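Local coordinates for putative uncharacterized protein PH1780 (Pyrococcus horikoshii, PDB 2YZQ) that is of unknown function but binds S-adenosylmethionine and, as a protein built of four CBS domains, may serve as a sensor of that ligand, at residues 82-94 against 103-115. Numbering follows the deposited sequence.
Sequences AAKLMLEYDYRRV and PVGILTVGDIIRR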
ATOM      1  N   ALA A  82      -6.732   1.628  14.555  1.00 17.20           N
ATOM      2  CA  ALA A  82      -5.751   0.889  13.773  1.00 16.55           C
ATOM      3  C   ALA A  82      -5.162   1.773  12.676  1.00 17.39           C
ATOM      4  O   ALA A  82      -3.966   1.711  12.391  1.00 17.78           O
ATOM      5  CB  ALA A  82      -6.397  -0.354  13.159  1.00 18.02           C
ATOM      6  N   ALA A  83      -6.005   2.599  12.066  1.00 18.13           N
ATOM      7  CA  ALA A  83      -5.539   3.489  11.009  1.00 18.67           C
ATOM      8  C   ALA A  83      -4.534   4.494  11.573  1.00 20.24           C
ATOM      9  O   ALA A  83      -3.508   4.772  10.950  1.00 20.16           O
ATOM     10  CB  ALA A  83      -6.719   4.223  10.375  1.00 17.12           C
ATOM     11  N   LYS A  84      -4.833   5.030  12.753  1.00 21.47           N
ATOM     12  CA  LYS A  84      -3.951   5.998  13.403  1.00 24.02           C
ATOM     13  C   LYS A  84      -2.574   5.399  13.670  1.00 23.71           C
ATOM     14  O   LYS A  84      -1.554   6.065  13.503  1.00 23.91           O
ATOM     15  CB  LYS A  84      -4.563   6.477  14.722  1.00 25.53           C
ATOM     16  CG  LYS A  84      -5.716   7.456  14.560  1.00 29.17           C
ATOM     17  CD  LYS A  84      -6.314   7.841  15.909  1.00 32.28           C
ATOM     18  CE  LYS A  84      -5.268   8.437  16.842  1.00 33.25           C
ATOM     19  NZ  LYS A  84      -4.636   9.664  16.277  1.00 35.85           N
ATOM     20  N   LEU A  85      -2.544   4.140  14.090  1.00 22.76           N
ATOM     21  CA  LEU A  85      -1.279   3.475  14.364  1.00 21.87           C
ATOM     22  C   LEU A  85      -0.493   3.253  13.078  1.00 21.93           C
ATOM     23  O   LEU A  85       0.724   3.428  13.048  1.00 22.65           O
ATOM     24  CB  LEU A  85      -1.520   2.137  15.071  1.00 21.17           C
ATOM     25  CG  LEU A  85      -1.921   2.234  16.545  1.00 23.77           C
ATOM     26  CD1 LEU A  85      -2.324   0.864  17.072  1.00 22.83           C
ATOM     27  CD2 LEU A  85      -0.759   2.792  17.346  1.00 23.64           C
ATOM     28  N   MET A  86      -1.187   2.872  12.013  1.00 19.64           N
ATOM     29  CA  MET A  86      -0.520   2.644  10.737  1.00 19.92           C
ATOM     30  C   MET A  86       0.135   3.934  10.256  1.00 20.84           C
ATOM     31  O   MET A  86       1.257   3.917   9.755  1.00 21.80           O
ATOM     32  CB  MET A  86      -1.519   2.159   9.691  1.00 20.59           C
ATOM     33  CG  MET A  86      -2.105   0.792   9.995  1.00 17.66           C
ATOM     34  SD  MET A  86      -3.291   0.313   8.728  1.00 22.37           S
ATOM     35  CE  MET A  86      -3.657  -1.378   9.215  1.00 21.60           C
ATOM     36  N   LEU A  87      -0.579   5.045  10.412  1.00 22.45           N
ATOM     37  CA  LEU A  87      -0.071   6.347   9.993  1.00 25.44           C
ATOM     38  C   LEU A  87       1.074   6.808  10.891  1.00 27.26           C
ATOM     39  O   LEU A  87       2.013   7.455  10.429  1.00 28.86           O
ATOM     40  CB  LEU A  87      -1.196   7.384  10.019  1.00 25.83           C
ATOM     41  CG  LEU A  87      -2.305   7.194   8.981  1.00 25.62           C
ATOM     42  CD1 LEU A  87      -3.486   8.101   9.303  1.00 25.99           C
ATOM     43  CD2 LEU A  87      -1.751   7.485   7.595  1.00 26.73           C
ATOM     44  N   GLU A  88       0.990   6.466  12.171  1.00 28.00           N
ATOM     45  CA  GLU A  88       2.015   6.847  13.138  1.00 30.23           C
ATOM     46  C   GLU A  88       3.353   6.151  12.905  1.00 31.00           C
ATOM     47  O   GLU A  88       4.411   6.773  13.010  1.00 31.10           O
ATOM     48  CB  GLU A  88       1.524   6.551  14.559  1.00 32.59           C
ATOM     49  CG  GLU A  88       2.586   6.721  15.636  1.00 35.77           C
ATOM     50  CD  GLU A  88       2.055   6.444  17.027  1.00 37.52           C
ATOM     51  OE1 GLU A  88       1.439   5.376  17.227  1.00 39.20           O
ATOM     52  OE2 GLU A  88       2.256   7.290  17.925  1.00 38.93           O
ATOM     53  N   TYR A  89       3.310   4.861  12.588  1.00 31.47           N
ATOM     54  CA  TYR A  89       4.532   4.101  12.362  1.00 31.35           C
ATOM     55  C   TYR A  89       4.853   3.947  10.882  1.00 30.17           C
ATOM     56  O   TYR A  89       5.838   3.305  10.520  1.00 29.34           O
ATOM     57  CB  TYR A  89       4.410   2.716  13.004  1.00 36.75           C
ATOM     58  CG  TYR A  89       3.996   2.761  14.457  1.00 41.08           C
ATOM     59  CD1 TYR A  89       4.752   3.461  15.397  1.00 44.59           C
ATOM     60  CD2 TYR A  89       2.840   2.117  14.891  1.00 44.17           C
ATOM     61  CE1 TYR A  89       4.364   3.520  16.732  1.00 47.03           C
ATOM     62  CE2 TYR A  89       2.444   2.168  16.223  1.00 46.58           C
ATOM     63  CZ  TYR A  89       3.209   2.871  17.138  1.00 47.40           C
ATOM     64  OH  TYR A  89       2.820   2.922  18.457  1.00 50.05           O
ATOM     65  N   ASP A  90       4.030   4.551  10.031  1.00 27.81           N
ATOM     66  CA  ASP A  90       4.219   4.454   8.590  1.00 28.07           C
ATOM     67  C   ASP A  90       4.439   2.986   8.248  1.00 26.61           C
ATOM     68  O   ASP A  90       5.363   2.628   7.519  1.00 26.03           O
ATOM     69  CB  ASP A  90       5.418   5.300   8.146  1.00 29.44           C
ATOM     70  CG  ASP A  90       5.570   5.356   6.635  1.00 32.06           C
ATOM     71  OD1 ASP A  90       4.544   5.505   5.937  1.00 33.60           O
ATOM     72  OD2 ASP A  90       6.716   5.261   6.144  1.00 34.06           O
ATOM     73  N   TYR A  91       3.577   2.138   8.801  1.00 25.39           N
ATOM     74  CA  TYR A  91       3.648   0.699   8.582  1.00 24.36           C
ATOM     75  C   TYR A  91       2.305   0.262   7.996  1.00 22.54           C
ATOM     76  O   TYR A  91       1.259   0.770   8.394  1.00 23.46           O
ATOM     77  CB  TYR A  91       3.936  -0.011   9.908  1.00 24.86           C
ATOM     78  CG  TYR A  91       4.461  -1.419   9.755  1.00 26.89           C
ATOM     79  CD1 TYR A  91       5.633  -1.677   9.043  1.00 26.61           C
ATOM     80  CD2 TYR A  91       3.787  -2.497  10.323  1.00 25.32           C
ATOM     81  CE1 TYR A  91       6.116  -2.978   8.899  1.00 29.03           C
ATOM     82  CE2 TYR A  91       4.259  -3.794  10.186  1.00 27.89           C
ATOM     83  CZ  TYR A  91       5.421  -4.030   9.473  1.00 28.68           C
ATOM     84  OH  TYR A  91       5.876  -5.320   9.334  1.00 31.25           O
ATOM     85  N   ARG A  92       2.343  -0.680   7.060  1.00 21.81           N
ATOM     86  CA  ARG A  92       1.137  -1.129   6.366  1.00 20.55           C
ATOM     87  C   ARG A  92       0.288  -2.218   7.006  1.00 21.81           C
ATOM     88  O   ARG A  92      -0.615  -2.755   6.367  1.00 20.11           O
ATOM     89  CB  ARG A  92       1.504  -1.550   4.943  1.00 20.88           C
ATOM     90  CG  ARG A  92       2.081  -0.416   4.100  1.00 21.86           C
ATOM     91  CD  ARG A  92       2.527  -0.917   2.731  1.00 20.47           C
ATOM     92  NE  ARG A  92       1.425  -1.486   1.959  1.00 20.57           N
ATOM     93  CZ  ARG A  92       0.467  -0.772   1.377  1.00 19.70           C
ATOM     94  NH1 ARG A  92       0.467   0.556   1.471  1.00 16.95           N
ATOM     95  NH2 ARG A  92      -0.496  -1.387   0.702  1.00 19.68           N
ATOM     96  N   ARG A  93       0.564  -2.553   8.257  1.00 22.35           N
ATOM     97  CA  ARG A  93      -0.240  -3.574   8.906  1.00 23.14           C
ATOM     98  C   ARG A  93      -0.158  -3.486  10.411  1.00 22.37           C
ATOM     99  O   ARG A  93       0.760  -2.885  10.964  1.00 21.36           O
ATOM    100  CB  ARG A  93       0.192  -4.970   8.450  1.00 27.40           C
ATOM    101  CG  ARG A  93       1.575  -5.380   8.907  1.00 30.36           C
ATOM    102  CD  ARG A  93       2.018  -6.658   8.217  1.00 35.32           C
ATOM    103  NE  ARG A  93       2.072  -6.499   6.765  1.00 38.06           N
ATOM    104  CZ  ARG A  93       2.863  -5.635   6.134  1.00 40.09           C
ATOM    105  NH1 ARG A  93       3.675  -4.845   6.823  1.00 41.35           N
ATOM    106  NH2 ARG A  93       2.840  -5.555   4.812  1.00 42.06           N
ATOM    107  N   VAL A  94      -1.148  -4.078  11.065  1.00 19.77           N
ATOM    108  CA  VAL A  94      -1.200  -4.110  12.513  1.00 18.90           C
ATOM    109  C   VAL A  94      -1.527  -5.539  12.912  1.00 17.74           C
ATOM    110  O   VAL A  94      -2.278  -6.227  12.225  1.00 17.65           O
ATOM    111  CB  VAL A  94      -2.291  -3.166  13.081  1.00 20.58           C
ATOM    112  CG1 VAL A  94      -2.031  -1.735  12.621  1.00 20.41           C
ATOM    113  CG2 VAL A  94      -3.674  -3.627  12.642  1.00 21.21           C
ATOM    114  N   PRO A 103      -1.365 -13.230  19.118  1.00 16.54           N
ATOM    115  CA  PRO A 103      -1.941 -12.869  17.818  1.00 16.69           C
ATOM    116  C   PRO A 103      -3.186 -13.666  17.440  1.00 16.81           C
ATOM    117  O   PRO A 103      -3.158 -14.899  17.409  1.00 20.63           O
ATOM    118  CB  PRO A 103      -0.788 -13.125  16.841  1.00 18.15           C
ATOM    119  CG  PRO A 103       0.439 -12.996  17.699  1.00 20.73           C
ATOM    120  CD  PRO A 103       0.020 -13.704  18.958  1.00 17.80           C
ATOM    121  N   VAL A 104      -4.274 -12.959  17.152  1.00 16.07           N
ATOM    122  CA  VAL A 104      -5.520 -13.603  16.749  1.00 16.46           C
ATOM    123  C   VAL A 104      -5.950 -13.128  15.366  1.00 14.43           C
ATOM    124  O   VAL A 104      -6.927 -13.617  14.807  1.00 15.32           O
ATOM    125  CB  VAL A 104      -6.667 -13.331  17.755  1.00 16.25           C
ATOM    126  CG1 VAL A 104      -6.333 -13.961  19.101  1.00 19.55           C
ATOM    127  CG2 VAL A 104      -6.893 -11.838  17.903  1.00 16.97           C
ATOM    128  N   GLY A 105      -5.210 -12.174  14.809  1.00 13.02           N
ATOM    129  CA  GLY A 105      -5.548 -11.675  13.491  1.00 13.13           C
ATOM    130  C   GLY A 105      -4.499 -10.709  12.985  1.00 13.62           C
ATOM    131  O   GLY A 105      -3.601 -10.317  13.726  1.00 13.65           O
ATOM    132  N   ILE A 106      -4.608 -10.354  11.709  1.00 15.22           N
ATOM    133  CA  ILE A 106      -3.703  -9.405  11.077  1.00 16.74           C
ATOM    134  C   ILE A 106      -4.571  -8.490  10.224  1.00 15.03           C
ATOM    135  O   ILE A 106      -5.484  -8.948   9.534  1.00 14.41           O
ATOM    136  CB  ILE A 106      -2.666 -10.107  10.172  1.00 18.10           C
ATOM    137  CG1 ILE A 106      -1.712 -10.951  11.019  1.00 23.10           C
ATOM    138  CG2 ILE A 106      -1.880  -9.062   9.370  1.00 20.86           C
ATOM    139  CD1 ILE A 106      -0.926 -10.157  12.051  1.00 26.99           C
ATOM    140  N   LEU A 107      -4.301  -7.193  10.288  1.00 15.55           N
ATOM    141  CA  LEU A 107      -5.068  -6.224   9.519  1.00 15.28           C
ATOM    142  C   LEU A 107      -4.110  -5.385   8.690  1.00 15.49           C
ATOM    143  O   LEU A 107      -3.227  -4.730   9.234  1.00 17.00           O
ATOM    144  CB  LEU A 107      -5.858  -5.314  10.455  1.00 16.03           C
ATOM    145  CG  LEU A 107      -6.622  -4.162   9.799  1.00 17.56           C
ATOM    146  CD1 LEU A 107      -7.776  -4.716   8.968  1.00 17.21           C
ATOM    147  CD2 LEU A 107      -7.141  -3.221  10.871  1.00 18.75           C
ATOM    148  N   THR A 108      -4.288  -5.410   7.375  1.00 15.21           N
ATOM    149  CA  THR A 108      -3.420  -4.644   6.488  1.00 15.77           C
ATOM    150  C   THR A 108      -4.156  -3.484   5.842  1.00 15.51           C
ATOM    151  O   THR A 108      -5.376  -3.383   5.917  1.00 13.55           O
ATOM    152  CB  THR A 108      -2.870  -5.512   5.344  1.00 15.95           C
ATOM    153  OG1 THR A 108      -3.930  -5.829   4.432  1.00 17.16           O
ATOM    154  CG2 THR A 108      -2.277  -6.797   5.888  1.00 17.97           C
ATOM    155  N   VAL A 109      -3.393  -2.601   5.207  1.00 15.74           N
ATOM    156  CA  VAL A 109      -3.982  -1.472   4.508  1.00 15.85           C
ATOM    157  C   VAL A 109      -4.855  -2.052   3.401  1.00 14.69           C
ATOM    158  O   VAL A 109      -5.953  -1.563   3.143  1.00 14.89           O
ATOM    159  CB  VAL A 109      -2.897  -0.574   3.879  1.00 16.46           C
ATOM    160  CG1 VAL A 109      -3.544   0.455   2.966  1.00 15.57           C
ATOM    161  CG2 VAL A 109      -2.107   0.122   4.973  1.00 18.00           C
ATOM    162  N   GLY A 110      -4.355  -3.107   2.764  1.00 15.63           N
ATOM    163  CA  GLY A 110      -5.096  -3.758   1.697  1.00 14.66           C
ATOM    164  C   GLY A 110      -6.456  -4.234   2.175  1.00 15.21           C
ATOM    165  O   GLY A 110      -7.458  -4.074   1.477  1.00 15.38           O
ATOM    166  N   ASP A 111      -6.495  -4.817   3.370  1.00 15.71           N
ATOM    167  CA  ASP A 111      -7.752  -5.303   3.927  1.00 14.37           C
ATOM    168  C   ASP A 111      -8.745  -4.165   4.100  1.00 14.30           C
ATOM    169  O   ASP A 111      -9.931  -4.312   3.808  1.00 14.82           O
ATOM    170  CB  ASP A 111      -7.541  -5.963   5.293  1.00 14.94           C
ATOM    171  CG  ASP A 111      -6.722  -7.231   5.221  1.00 15.28           C
ATOM    172  OD1 ASP A 111      -6.873  -7.996   4.245  1.00 16.85           O
ATOM    173  OD2 ASP A 111      -5.937  -7.473   6.163  1.00 16.04           O
ATOM    174  N   ILE A 112      -8.263  -3.029   4.592  1.00 12.83           N
ATOM    175  CA  ILE A 112      -9.136  -1.888   4.809  1.00 12.91           C
ATOM    176  C   ILE A 112      -9.704  -1.392   3.481  1.00 14.05           C
ATOM    177  O   ILE A 112     -10.883  -1.077   3.389  1.00 13.97           O
ATOM    178  CB  ILE A 112      -8.386  -0.754   5.541  1.00 13.85           C
ATOM    179  CG1 ILE A 112      -8.004  -1.235   6.947  1.00 14.40           C
ATOM    180  CG2 ILE A 112      -9.259   0.494   5.613  1.00 15.06           C
ATOM    181  CD1 ILE A 112      -7.262  -0.219   7.782  1.00 16.74           C
ATOM    182  N   ILE A 113      -8.871  -1.348   2.451  1.00 14.19           N
ATOM    183  CA  ILE A 113      -9.323  -0.897   1.139  1.00 15.47           C
ATOM    184  C   ILE A 113     -10.353  -1.847   0.520  1.00 15.04           C
ATOM    185  O   ILE A 113     -11.453  -1.433   0.146  1.00 15.34           O
ATOM    186  CB  ILE A 113      -8.140  -0.777   0.148  1.00 17.72           C
ATOM    187  CG1 ILE A 113      -7.136   0.262   0.654  1.00 22.80           C
ATOM    188  CG2 ILE A 113      -8.654  -0.425  -1.248  1.00 16.37           C
ATOM    189  CD1 ILE A 113      -7.730   1.615   0.931  1.00 24.39           C
ATOM    190  N   ARG A 114      -9.988  -3.120   0.431  1.00 16.45           N
ATOM    191  CA  ARG A 114     -10.838  -4.135  -0.184  1.00 17.31           C
ATOM    192  C   ARG A 114     -12.087  -4.566   0.582  1.00 17.28           C
ATOM    193  O   ARG A 114     -13.151  -4.751  -0.016  1.00 18.18           O
ATOM    194  CB  ARG A 114      -9.996  -5.378  -0.492  1.00 18.80           C
ATOM    195  CG  ARG A 114      -8.873  -5.136  -1.491  1.00 24.16           C
ATOM    196  CD  ARG A 114      -7.895  -6.300  -1.522  1.00 28.01           C
ATOM    197  NE  ARG A 114      -7.155  -6.412  -0.266  1.00 32.63           N
ATOM    198  CZ  ARG A 114      -6.159  -7.266  -0.055  1.00 34.80           C
ATOM    199  NH1 ARG A 114      -5.776  -8.095  -1.019  1.00 36.45           N
ATOM    200  NH2 ARG A 114      -5.538  -7.287   1.117  1.00 34.73           N
ATOM    201  N   ARG A 115     -11.961  -4.727   1.894  1.00 16.93           N
ATOM    202  CA  ARG A 115     -13.083  -5.186   2.709  1.00 16.33           C
ATOM    203  C   ARG A 115     -13.927  -4.093   3.337  1.00 17.23           C
ATOM    204  O   ARG A 115     -15.068  -4.335   3.733  1.00 17.58           O
ATOM    205  CB  ARG A 115     -12.567  -6.105   3.817  1.00 16.88           C
ATOM    206  CG  ARG A 115     -11.810  -7.319   3.315  1.00 19.16           C
ATOM    207  CD  ARG A 115     -11.104  -8.046   4.455  1.00 20.72           C
ATOM    208  NE  ARG A 115     -10.377  -9.218   3.969  1.00 23.89           N
ATOM    209  CZ  ARG A 115      -9.530  -9.937   4.699  1.00 22.74           C
ATOM    210  NH1 ARG A 115      -9.288  -9.610   5.961  1.00 22.34           N
ATOM    211  NH2 ARG A 115      -8.920 -10.988   4.162  1.00 24.51           N
TER
HETATM  212  O   HOH W   1      -1.794  -3.981   2.246  1.00 23.12           O
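Met-86 carries CG beside its backbone N (chi1 -66°) and runs extended from there, a course that takes SD and CE off helix 79-89 to meet Leu-107, Val-109 and Ile-112. Its CE reaches the carbonyl O of Leu-107 at 3.4 Å and meets Ile-112 CD1 tip to tip, while SD crosses Val-109 at CG2, 3.9 Å away. With the thioether cut back to an alanine here, the space between helix 79-89 and the side chains of Leu-107, Val-109 and Ile-112 would probably be left unfilled. Leu-107 lies alongside Val-94 and points the same way, Val-94 CG2 sitting 3.5 Å from Leu-107 CB; the anti placing of Leu-107 CG to its backbone N (chi1 175°) carries CD2 to Ala-82 CB. The topology is that of a CBS domain: the antiparallel hairpin of strands 93-97 and 103-108 is backed by helices 79-89 and 109-117. Its register rests on two backbone bonds between Val-94 and Leu-107, with Leu-107 N to Val-94 O (3.0 Å) nearly linear at 172°. Where the strand turns into helix, Val-109 N donates to Arg-92 O at 3.0 Å, and Thr-108 and Asp-111 form a capping box, Asp-111 N to Thr-108 OG1 and Thr-108 N to Asp-111 OD2. On the opposite face of the hairpin from Leu-107, Arg-93 CB packs on Thr-108 CG2. The Arg-92 guanidinium lays one face over Val-109 CB, 3.9 Å from its plane, and forms a salt bridge with Asp-270, its side chain about 7 Å from the bound S-adenosylmethionine.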